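Local coordinates for protein thermosome subunit (Methanococcoides burtonii, PDB 3AQ1) that probably works as a group II chaperonin, binding unfolded proteins and using ATP binding and hydrolysis to help them fold, at residues K426-N431 and G435-M440. Numbering follows the deposited sequence.
Sequences KNAGLN and GEVVDM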
loop_
_atom_site.group_PDB
_atom_site.type_symbol
_atom_site.label_atom_id
_atom_site.label_comp_id
_atom_site.label_asym_id
_atom_site.label_seq_id
_atom_site.Cartn_x
_atom_site.Cartn_y
_atom_site.Cartn_z
ATOM N N LYS A 426 27.218 4.806 -2.704
ATOM C CA LYS A 426 26.053 5.135 -1.890
ATOM C C LYS A 426 25.273 3.879 -1.500
ATOM O O LYS A 426 24.665 3.820 -0.428
ATOM C CB LYS A 426 25.132 6.122 -2.625
ATOM C CG LYS A 426 25.840 7.342 -3.203
ATOM C CD LYS A 426 24.856 8.412 -3.680
ATOM C CE LYS A 426 25.599 9.634 -4.228
ATOM N NZ LYS A 426 24.759 10.871 -4.287
ATOM N N ASN A 427 25.297 2.878 -2.376
ATOM C CA ASN A 427 24.463 1.692 -2.208
ATOM C C ASN A 427 25.134 0.576 -1.426
ATOM O O ASN A 427 24.605 -0.535 -1.350
ATOM C CB ASN A 427 24.023 1.136 -3.569
ATOM C CG ASN A 427 23.385 2.182 -4.458
ATOM O OD1 ASN A 427 22.739 3.123 -3.988
ATOM N ND2 ASN A 427 23.558 2.015 -5.762
ATOM N N ALA A 428 26.299 0.856 -0.858
ATOM C CA ALA A 428 27.034 -0.176 -0.137
ATOM C C ALA A 428 26.419 -0.469 1.226
ATOM O O ALA A 428 26.390 0.392 2.098
ATOM C CB ALA A 428 28.473 0.217 0.011
ATOM N N GLY A 429 25.927 -1.689 1.402
ATOM C CA GLY A 429 25.371 -2.111 2.677
ATOM C C GLY A 429 25.628 -3.581 2.965
ATOM O O GLY A 429 26.112 -4.333 2.100
ATOM N N LEU A 430 25.301 -4.004 4.182
ATOM C CA LEU A 430 25.547 -5.383 4.583
ATOM C C LEU A 430 24.490 -6.326 4.019
ATOM O O LEU A 430 23.301 -6.127 4.224
ATOM C CB LEU A 430 25.611 -5.511 6.104
ATOM C CG LEU A 430 25.763 -6.944 6.641
ATOM C CD1 LEU A 430 26.953 -7.650 5.997
ATOM C CD2 LEU A 430 25.875 -6.974 8.167
ATOM N N ASN A 431 24.924 -7.347 3.292
ATOM C CA ASN A 431 24.021 -8.413 2.888
ATOM C C ASN A 431 23.975 -9.440 3.999
ATOM O O ASN A 431 24.868 -10.272 4.093
ATOM C CB ASN A 431 24.514 -9.080 1.606
ATOM C CG ASN A 431 23.652 -10.243 1.201
ATOM O OD1 ASN A 431 23.106 -10.944 2.049
ATOM N ND2 ASN A 431 23.515 -10.456 -0.101
ATOM N N GLY A 435 27.135 -12.299 4.615
ATOM C CA GLY A 435 28.120 -11.647 5.461
ATOM C C GLY A 435 28.981 -10.590 4.780
ATOM O O GLY A 435 29.835 -9.977 5.426
ATOM N N GLU A 436 28.757 -10.363 3.485
ATOM C CA GLU A 436 29.537 -9.388 2.714
ATOM C C GLU A 436 28.886 -8.006 2.598
ATOM O O GLU A 436 27.696 -7.832 2.853
ATOM C CB GLU A 436 29.807 -9.908 1.302
ATOM C CG GLU A 436 30.883 -10.961 1.190
ATOM C CD GLU A 436 31.019 -11.472 -0.239
ATOM O OE1 GLU A 436 30.082 -11.258 -1.050
ATOM O OE2 GLU A 436 32.063 -12.086 -0.552
ATOM N N VAL A 437 29.690 -7.026 2.201
ATOM C CA VAL A 437 29.190 -5.705 1.873
ATOM C C VAL A 437 29.128 -5.547 0.359
ATOM O O VAL A 437 30.123 -5.741 -0.335
ATOM C CB VAL A 437 30.081 -4.614 2.437
ATOM C CG1 VAL A 437 29.635 -3.280 1.893
ATOM C CG2 VAL A 437 30.029 -4.624 3.946
ATOM N N VAL A 438 27.955 -5.195 -0.154
ATOM C CA VAL A 438 27.733 -5.179 -1.595
ATOM C C VAL A 438 26.742 -4.087 -2.000
ATOM O O VAL A 438 26.189 -3.396 -1.128
ATOM C CB VAL A 438 27.227 -6.555 -2.083
ATOM C CG1 VAL A 438 28.369 -7.582 -2.088
ATOM C CG2 VAL A 438 26.072 -7.044 -1.218
ATOM N N ASP A 439 26.532 -3.927 -3.313
ATOM C CA ASP A 439 25.576 -2.941 -3.846
ATOM C C ASP A 439 24.130 -3.358 -3.534
ATOM O O ASP A 439 23.563 -4.222 -4.203
ATOM C CB ASP A 439 25.772 -2.757 -5.358
ATOM C CG ASP A 439 25.056 -1.529 -5.902
ATOM O OD1 ASP A 439 23.860 -1.353 -5.599
ATOM O OD2 ASP A 439 25.691 -0.737 -6.635
ATOM N N MET A 440 23.538 -2.749 -2.512
ATOM C CA MET A 440 22.248 -3.207 -2.015
ATOM C C MET A 440 21.114 -3.050 -3.029
ATOM O O MET A 440 20.075 -3.711 -2.913
ATOM C CB MET A 440 21.902 -2.516 -0.696
ATOM C CG MET A 440 22.753 -2.974 0.490
ATOM S SD MET A 440 22.321 -4.568 1.189
ATOM C CE MET A 440 23.391 -5.664 0.286
#
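G429 and V438 form the hydrogen-bonded pair at the middle of a short antiparallel beta hairpin: G429 N donates to V438 O at 3.1 Å, and V438 N returns a bond to G429 O at 3.0 Å. Two further backbone bonds extend this ladder. M440 N reaches N427 O at 2.7 Å with an almost straight N-H...O angle of 174°, and N431 N meets E436 O at 2.8 Å. The non-hydrogen-bonded pairs A428–D439 and L430–V437 alternate with them.

Van der Waals packing lies on both faces. M440 CG rests 3.5 Å from G429 CA, where the glycine has no side chain to stand between them; bends at chi2 (-77°) and chi3 then lead SD and CE along the strand toward L430 O and N431. On the same face N431 CB meets V438 CG2 at 3.8 Å; on the other, A428 CB touches V437 CG1 more loosely, at 4.1 Å.

Polar side chains contribute less. N427 and D439 run side by side, their amide and carboxylate planes 56° apart, joined by a weak 3.4 Å bond from N427 ND2 to D439 OD1, which also accepts from E442 N. N431 OD1 instead takes the turn amides of Y433 and T434.

The hairpin belongs to what is, as in other group II chaperonins, the equatorial domain. V437 and A428 pack on helix 410-422, whose H421 NE2 hydrogen-bonds A428 O; L430 shares backbone bonding with G362, just beyond strand 357-360, whose V360 touches N427 and M440.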